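Local coordinates for protein virC2 (Agrobacterium tumefaciens, PDB 2RH3) that enhances T-DNA transfer and virulence, probably by binding DNA through the C-terminal ribbon-helix-helix domain that this chain represents, at residues Val3-Ala7 with Phe100-Thr106; Phe51-Lys56 with Asn87-Pro91. All blocks are in the same frame, centred on the assembly; numbering follows the deposited sequence.

Contact 1 of 2, residues Val3-Ala7 with Phe100-Thr106; sequences VFLSA and FGHKLAT
Phe4 and Gly101 meet backbone to backbone. Gly101 CA lies 3.2 Å from Phe4 O, a CA-H...O contact. Gly101 carries no side chain, and the helix backbone lies close against the strand here. The two axes come within 5.8 Å and their directions differ by 64°. One turn on, Ala105 CB packs 4.0 Å from Leu5 CB. Ala105 CB also lies 3.3 Å from Ser6 O. On the Val3 side the touch is apolar: Leu5 CD2 reaches Leu104 CD2 at 3.9 Å, and Val3 CG1 touches both Leu104 CD2 and Phe100 CE1. The polar side belongs to Ser6 and His102. With chi1 at 62°, Ser6 OG sits between its own N and C and lies 3.4 Å from His102 CB. His102 ND1 makes a weak, bent bond to Ser6 O and a weak one with Ser6 OG. Thr106 OG1 sits above one face of the imidazole, toward its rim, and bonds to His102 O. Strand 2-7 pairs antiparallel with strand 71-76 to form the ribbon. Helix 97-118 packs against strand 2-7. Leu39 of helix 27-47 touches Leu5, and Ile82 of helix 79-89 touches Val3 and Leu104.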
ATOM      1  N   VAL A   3      10.105  -9.131  -1.251  1.00 35.08           N
ATOM      2  CA  VAL A   3      10.077  -7.854  -0.551  1.00 34.42           C
ATOM      3  C   VAL A   3       9.071  -7.937   0.591  1.00 34.05           C
ATOM      4  O   VAL A   3       7.923  -8.353   0.398  1.00 33.77           O
ATOM      5  CB  VAL A   3       9.730  -6.684  -1.518  1.00 34.53           C
ATOM      6  CG1 VAL A   3       9.573  -5.360  -0.769  1.00 34.70           C
ATOM      7  CG2 VAL A   3      10.799  -6.559  -2.594  1.00 34.83           C
ATOM      8  N   PHE A   4       9.518  -7.561   1.783  1.00 33.26           N
ATOM      9  CA  PHE A   4       8.653  -7.536   2.945  1.00 32.83           C
ATOM     10  C   PHE A   4       7.985  -6.170   3.047  1.00 31.73           C
ATOM     11  O   PHE A   4       8.627  -5.136   2.823  1.00 31.74           O
ATOM     12  CB  PHE A   4       9.417  -7.944   4.209  1.00 33.55           C
ATOM     13  CG  PHE A   4       9.889  -9.378   4.179  1.00 34.57           C
ATOM     14  CD1 PHE A   4       9.071 -10.406   4.648  1.00 35.49           C
ATOM     15  CD2 PHE A   4      11.136  -9.704   3.645  1.00 35.67           C
ATOM     16  CE1 PHE A   4       9.497 -11.740   4.598  1.00 36.07           C
ATOM     17  CE2 PHE A   4      11.571 -11.031   3.592  1.00 36.26           C
ATOM     18  CZ  PHE A   4      10.751 -12.051   4.070  1.00 35.79           C
ATOM     19  N   LEU A   5       6.684  -6.194   3.337  1.00 29.43           N
ATOM     20  CA  LEU A   5       5.801  -5.036   3.229  1.00 28.07           C
ATOM     21  C   LEU A   5       4.965  -4.866   4.493  1.00 26.74           C
ATOM     22  O   LEU A   5       4.703  -5.827   5.208  1.00 26.29           O
ATOM     23  CB  LEU A   5       4.845  -5.244   2.049  1.00 28.28           C
ATOM     24  CG  LEU A   5       5.491  -5.601   0.709  1.00 28.71           C
ATOM     25  CD1 LEU A   5       4.567  -6.505  -0.096  1.00 31.13           C
ATOM     26  CD2 LEU A   5       5.852  -4.340  -0.067  1.00 28.98           C
ATOM     27  N   SER A   6       4.532  -3.639   4.753  1.00 25.81           N
ATOM     28  CA  SER A   6       3.687  -3.358   5.904  1.00 25.19           C
ATOM     29  C   SER A   6       2.840  -2.131   5.641  1.00 24.24           C
ATOM     30  O   SER A   6       3.256  -1.223   4.925  1.00 23.64           O
ATOM     31  CB  SER A   6       4.519  -3.175   7.179  1.00 25.26           C
ATOM     32  OG  SER A   6       5.401  -2.076   7.068  1.00 26.35           O
ATOM     33  N   ALA A   7       1.634  -2.120   6.202  1.00 23.30           N
ATOM     34  CA  ALA A   7       0.731  -0.988   6.035  1.00 22.53           C
ATOM     35  C   ALA A   7      -0.294  -0.937   7.149  1.00 22.30           C
ATOM     36  O   ALA A   7      -0.581  -1.950   7.782  1.00 22.70           O
ATOM     37  CB  ALA A   7       0.023  -1.065   4.691  1.00 23.21           C
ATOM     38  N   PHE A 100      11.562   0.732   3.752  1.00 21.27           N
ATOM     39  CA  PHE A 100      11.265   0.707   2.319  1.00 21.54           C
ATOM     40  C   PHE A 100       9.957  -0.030   2.014  1.00 21.79           C
ATOM     41  O   PHE A 100       9.117   0.472   1.251  1.00 21.20           O
ATOM     42  CB  PHE A 100      12.444   0.125   1.504  1.00 21.76           C
ATOM     43  CG  PHE A 100      12.089  -0.185   0.074  1.00 22.52           C
ATOM     44  CD1 PHE A 100      11.960  -1.505  -0.352  1.00 23.99           C
ATOM     45  CD2 PHE A 100      11.838   0.841  -0.837  1.00 23.82           C
ATOM     46  CE1 PHE A 100      11.601  -1.802  -1.672  1.00 24.75           C
ATOM     47  CE2 PHE A 100      11.480   0.556  -2.164  1.00 23.89           C
ATOM     48  CZ  PHE A 100      11.364  -0.767  -2.580  1.00 23.67           C
ATOM     49  N   GLY A 101       9.775  -1.203   2.623  1.00 21.94           N
ATOM     50  CA  GLY A 101       8.548  -2.003   2.433  1.00 22.30           C
ATOM     51  C   GLY A 101       7.283  -1.311   2.908  1.00 22.57           C
ATOM     52  O   GLY A 101       6.215  -1.450   2.303  1.00 22.28           O
ATOM     53  N   HIS A 102       7.402  -0.547   3.986  1.00 22.29           N
ATOM     54  CA  HIS A 102       6.289   0.260   4.466  1.00 22.58           C
ATOM     55  C   HIS A 102       5.939   1.340   3.450  1.00 21.84           C
ATOM     56  O   HIS A 102       4.763   1.540   3.145  1.00 22.07           O
ATOM     57  CB  HIS A 102       6.608   0.893   5.816  1.00 23.14           C
ATOM     58  CG  HIS A 102       5.498   1.740   6.360  1.00 26.93           C
ATOM     59  ND1 HIS A 102       4.322   1.211   6.846  1.00 29.50           N
ATOM     60  CD2 HIS A 102       5.397   3.083   6.513  1.00 30.47           C
ATOM     61  CE1 HIS A 102       3.538   2.190   7.261  1.00 29.44           C
ATOM     62  NE2 HIS A 102       4.163   3.337   7.061  1.00 31.47           N
ATOM     63  N   LYS A 103       6.964   2.010   2.908  1.00 20.87           N
ATOM     64  CA  LYS A 103       6.766   3.066   1.909  1.00 20.43           C
ATOM     65  C   LYS A 103       6.116   2.516   0.651  1.00 20.50           C
ATOM     66  O   LYS A 103       5.186   3.125   0.099  1.00 20.12           O
ATOM     67  CB  LYS A 103       8.105   3.742   1.555  1.00 20.68           C
ATOM     68  CG  LYS A 103       8.615   4.637   2.660  1.00 21.89           C
ATOM     69  CD  LYS A 103       9.809   5.461   2.177  1.00 25.23           C
ATOM     70  CE  LYS A 103      10.526   6.141   3.329  1.00 28.33           C
ATOM     71  NZ  LYS A 103       9.672   7.139   4.038  1.00 32.36           N
ATOM     72  N   LEU A 104       6.605   1.355   0.214  1.00 20.52           N
ATOM     73  CA  LEU A 104       6.119   0.724  -1.014  1.00 21.23           C
ATOM     74  C   LEU A 104       4.660   0.292  -0.858  1.00 21.36           C
ATOM     75  O   LEU A 104       3.818   0.637  -1.699  1.00 21.31           O
ATOM     76  CB  LEU A 104       7.000  -0.472  -1.397  1.00 21.42           C
ATOM     77  CG  LEU A 104       6.626  -1.207  -2.698  1.00 22.95           C
ATOM     78  CD1 LEU A 104       6.620  -0.254  -3.888  1.00 25.56           C
ATOM     79  CD2 LEU A 104       7.528  -2.393  -2.965  1.00 22.50           C
ATOM     80  N   ALA A 105       4.358  -0.431   0.217  1.00 21.38           N
ATOM     81  CA  ALA A 105       2.969  -0.881   0.453  1.00 21.59           C
ATOM     82  C   ALA A 105       2.020   0.293   0.612  1.00 21.86           C
ATOM     83  O   ALA A 105       0.921   0.301   0.039  1.00 21.47           O
ATOM     84  CB  ALA A 105       2.894  -1.790   1.667  1.00 21.90           C
ATOM     85  N   THR A 106       2.448   1.294   1.378  1.00 22.08           N
ATOM     86  CA  THR A 106       1.615   2.455   1.643  1.00 22.33           C
ATOM     87  C   THR A 106       1.288   3.222   0.353  1.00 21.94           C
ATOM     88  O   THR A 106       0.141   3.620   0.141  1.00 22.00           O
ATOM     89  CB  THR A 106       2.235   3.350   2.742  1.00 22.70           C
ATOM     90  OG1 THR A 106       2.288   2.600   3.969  1.00 24.31           O
ATOM     91  CG2 THR A 106       1.407   4.614   2.946  1.00 23.99           C
TER

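Contact 2 of 2, residues Phe51-Lys56 with Asn87-Pro91; sequences FRAAPK and NHFDP
Lys56 NZ meets His88 NE2 at 3.0 Å in a weak hydrogen bond, and a second weak bond runs from the same NZ to Ala54 O. The ammonium comes in at the edge of the imidazole, near its plane. The contact joins the loop after helix 27-47 to the C-terminal end of helix 79-89, the first helix after the second ribbon strand in this ribbon-helix-helix domain. Its middle is an aromatic cluster of Phe51, His88 and Phe89. His88 CG is anti to its backbone N (chi1 176°), which carries the ring out from the helix toward the loop. Phe51 CE1 approaches His88 CD2 to 3.6 Å, and the two ring planes are nearly perpendicular, at 85°. Phe51 CE1 is also 3.8 Å from Phe89 CE2, with those ring planes 44° apart. A bend at chi2 brings Lys56 CD to the edge of Phe89 at CE1, and a second at chi4 turns NZ to the histidine. Phe51 is backed by Met45 and Leu46 of helix 27-47, and Phe89 by Phe100 and Ala107 of helix 97-118. In one of its two conformers Arg52 makes a CH-pi contact, with CG over one face of the His88 ring. His88 CD2 in turn stands over the centre of the Phe89 ring, 3.7 Å above its plane.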
ATOM      1  N   PHE A  51       4.570   5.551 -11.466  1.00 29.50           N
ATOM      2  CA  PHE A  51       4.329   5.465 -10.028  1.00 29.26           C
ATOM      3  C   PHE A  51       4.825   6.690  -9.256  1.00 29.72           C
ATOM      4  O   PHE A  51       4.333   6.974  -8.172  1.00 30.02           O
ATOM      5  CB  PHE A  51       4.958   4.191  -9.457  1.00 28.62           C
ATOM      6  CG  PHE A  51       6.455   4.270  -9.278  1.00 27.44           C
ATOM      7  CD1 PHE A  51       7.010   4.475  -8.012  1.00 25.92           C
ATOM      8  CD2 PHE A  51       7.307   4.126 -10.364  1.00 26.12           C
ATOM      9  CE1 PHE A  51       8.387   4.528  -7.842  1.00 26.00           C
ATOM     10  CE2 PHE A  51       8.685   4.184 -10.198  1.00 26.65           C
ATOM     11  CZ  PHE A  51       9.221   4.385  -8.943  1.00 24.99           C
ATOM     12  N   ARG A  52       5.791   7.414  -9.821  0.50 30.22           N
ATOM     13  CA  ARG A  52       6.346   8.604  -9.165  0.50 30.64           C
ATOM     14  C   ARG A  52       5.348   9.762  -9.107  0.50 31.29           C
ATOM     15  O   ARG A  52       5.545  10.715  -8.350  0.50 31.60           O
ATOM     16  CB  ARG A  52       7.652   9.041  -9.833  0.50 30.60           C
ATOM     17  CG  ARG A  52       8.759   8.012  -9.718  0.50 30.35           C
ATOM     18  CD  ARG A  52      10.046   8.492 -10.363  0.50 29.94           C
ATOM     19  NE  ARG A  52      10.761   7.373 -10.966  0.50 29.49           N
ATOM     20  CZ  ARG A  52      10.581   6.957 -12.217  0.50 28.88           C
ATOM     21  NH1 ARG A  52       9.718   7.580 -13.010  0.50 30.04           N
ATOM     22  NH2 ARG A  52      11.270   5.920 -12.675  0.50 27.02           N
ATOM     23  N   ALA A  53       4.280   9.665  -9.901  1.00 31.64           N
ATOM     24  CA  ALA A  53       3.198  10.662  -9.902  1.00 32.11           C
ATOM     25  C   ALA A  53       2.006  10.265  -9.029  1.00 32.35           C
ATOM     26  O   ALA A  53       0.993  10.973  -8.965  1.00 32.79           O
ATOM     27  CB  ALA A  53       2.744  10.939 -11.327  1.00 32.31           C
ATOM     28  N   ALA A  54       2.121   9.126  -8.363  1.00 32.04           N
ATOM     29  CA  ALA A  54       1.027   8.606  -7.578  1.00 31.55           C
ATOM     30  C   ALA A  54       1.110   9.066  -6.110  1.00 31.25           C
ATOM     31  O   ALA A  54       2.202   9.361  -5.608  1.00 30.65           O
ATOM     32  CB  ALA A  54       1.003   7.094  -7.687  1.00 31.82           C
ATOM     33  N   PRO A  55      -0.050   9.156  -5.425  1.00 31.01           N
ATOM     34  CA  PRO A  55      -0.111   9.526  -4.001  1.00 30.99           C
ATOM     35  C   PRO A  55       0.780   8.643  -3.128  1.00 30.46           C
ATOM     36  O   PRO A  55       0.964   7.466  -3.433  1.00 31.37           O
ATOM     37  CB  PRO A  55      -1.578   9.283  -3.636  1.00 30.92           C
ATOM     38  CG  PRO A  55      -2.320   9.354  -4.904  1.00 31.34           C
ATOM     39  CD  PRO A  55      -1.392   8.902  -5.989  1.00 31.29           C
ATOM     40  N   LYS A  56       1.316   9.204  -2.050  1.00 29.80           N
ATOM     41  CA  LYS A  56       2.298   8.505  -1.218  1.00 29.31           C
ATOM     42  C   LYS A  56       1.670   7.853   0.020  1.00 28.73           C
ATOM     43  O   LYS A  56       2.139   6.814   0.489  1.00 28.71           O
ATOM     44  CB  LYS A  56       3.426   9.466  -0.796  1.00 29.73           C
ATOM     45  CG  LYS A  56       4.316   9.923  -1.944  0.50 30.54           C
ATOM     46  CD  LYS A  56       5.492   8.981  -2.145  0.50 31.87           C
ATOM     47  CE  LYS A  56       6.169   9.228  -3.476  0.50 31.71           C
ATOM     48  NZ  LYS A  56       5.409   8.614  -4.600  0.50 32.16           N
ATOM     49  N   ASN A  87      15.063   3.462  -6.040  1.00 21.38           N
ATOM     50  CA  ASN A  87      15.605   4.727  -6.535  1.00 21.54           C
ATOM     51  C   ASN A  87      14.741   5.916  -6.118  1.00 21.36           C
ATOM     52  O   ASN A  87      15.246   7.015  -5.891  1.00 20.58           O
ATOM     53  CB  ASN A  87      15.721   4.706  -8.060  1.00 21.92           C
ATOM     54  CG  ASN A  87      16.866   3.847  -8.563  1.00 22.54           C
ATOM     55  OD1 ASN A  87      16.897   3.489  -9.746  1.00 26.17           O
ATOM     56  ND2 ASN A  87      17.823   3.538  -7.695  1.00 20.73           N
ATOM     57  N   HIS A  88      13.435   5.675  -6.018  1.00 21.22           N
ATOM     58  CA  HIS A  88      12.468   6.714  -5.718  1.00 21.77           C
ATOM     59  C   HIS A  88      12.140   6.843  -4.238  1.00 21.46           C
ATOM     60  O   HIS A  88      12.151   7.947  -3.694  1.00 22.16           O
ATOM     61  CB  HIS A  88      11.182   6.469  -6.513  1.00 22.03           C
ATOM     62  CG  HIS A  88      10.091   7.441  -6.207  1.00 23.75           C
ATOM     63  ND1 HIS A  88      10.145   8.763  -6.590  1.00 26.07           N
ATOM     64  CD2 HIS A  88       8.908   7.280  -5.570  1.00 27.20           C
ATOM     65  CE1 HIS A  88       9.043   9.377  -6.197  1.00 27.02           C
ATOM     66  NE2 HIS A  88       8.278   8.500  -5.571  1.00 27.31           N
ATOM     67  N   PHE A  89      11.853   5.716  -3.594  1.00 21.30           N
ATOM     68  CA  PHE A  89      11.460   5.695  -2.186  1.00 21.14           C
ATOM     69  C   PHE A  89      12.645   5.723  -1.228  1.00 20.94           C
ATOM     70  O   PHE A  89      12.475   6.042  -0.056  1.00 21.17           O
ATOM     71  CB  PHE A  89      10.574   4.488  -1.884  1.00 21.04           C
ATOM     72  CG  PHE A  89       9.215   4.560  -2.543  1.00 20.99           C
ATOM     73  CD1 PHE A  89       8.287   5.522  -2.152  1.00 21.52           C
ATOM     74  CD2 PHE A  89       8.881   3.680  -3.561  1.00 21.14           C
ATOM     75  CE1 PHE A  89       7.031   5.592  -2.773  1.00 23.18           C
ATOM     76  CE2 PHE A  89       7.638   3.740  -4.185  1.00 21.83           C
ATOM     77  CZ  PHE A  89       6.720   4.698  -3.799  1.00 22.39           C
ATOM     78  N   ASP A  90      13.828   5.407  -1.754  1.00 20.93           N
ATOM     79  CA  ASP A  90      15.077   5.337  -0.976  1.00 20.97           C
ATOM     80  C   ASP A  90      16.206   6.009  -1.769  1.00 20.65           C
ATOM     81  O   ASP A  90      17.240   5.388  -2.044  1.00 20.05           O
ATOM     82  CB  ASP A  90      15.399   3.865  -0.676  1.00 21.02           C
ATOM     83  CG  ASP A  90      16.557   3.692   0.296  1.00 22.44           C
ATOM     84  OD1 ASP A  90      16.897   4.653   1.022  1.00 23.27           O
ATOM     85  OD2 ASP A  90      17.129   2.580   0.338  1.00 24.94           O
ATOM     86  N   PRO A  91      16.017   7.295  -2.142  1.00 20.49           N
ATOM     87  CA  PRO A  91      16.892   7.954  -3.107  1.00 20.24           C
ATOM     88  C   PRO A  91      18.365   8.064  -2.672  1.00 19.80           C
ATOM     89  O   PRO A  91      19.251   8.239  -3.518  1.00 19.74           O
ATOM     90  CB  PRO A  91      16.276   9.353  -3.238  1.00 20.44           C
ATOM     91  CG  PRO A  91      15.497   9.550  -2.005  1.00 21.06           C
ATOM     92  CD  PRO A  91      14.960   8.206  -1.659  1.00 20.99           C
TER

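From the N terminus the chain starts in strand 2-7, half of contact 1. Helices 16-21 and 27-47 follow, and the chain then reaches Phe51-Lys56, the first half of contact 2. It returns through strand 71-76 to helix 79-89, whose end closes contact 2. Helix 97-118 comes next and closes contact 1. Contact 2 is therefore nested inside the longer loop of contact 1. The centres lie about 12 Å apart, yet the two contacts touch. Phe100 CD2 packs on Phe89 CB at 4.0 Å. Thr106 CG2 packs on Lys56 O at 3.4 Å. Contact 1 ties the ribbon to the last helix; contact 2 ties the 51-56 loop to the end of helix 79-89.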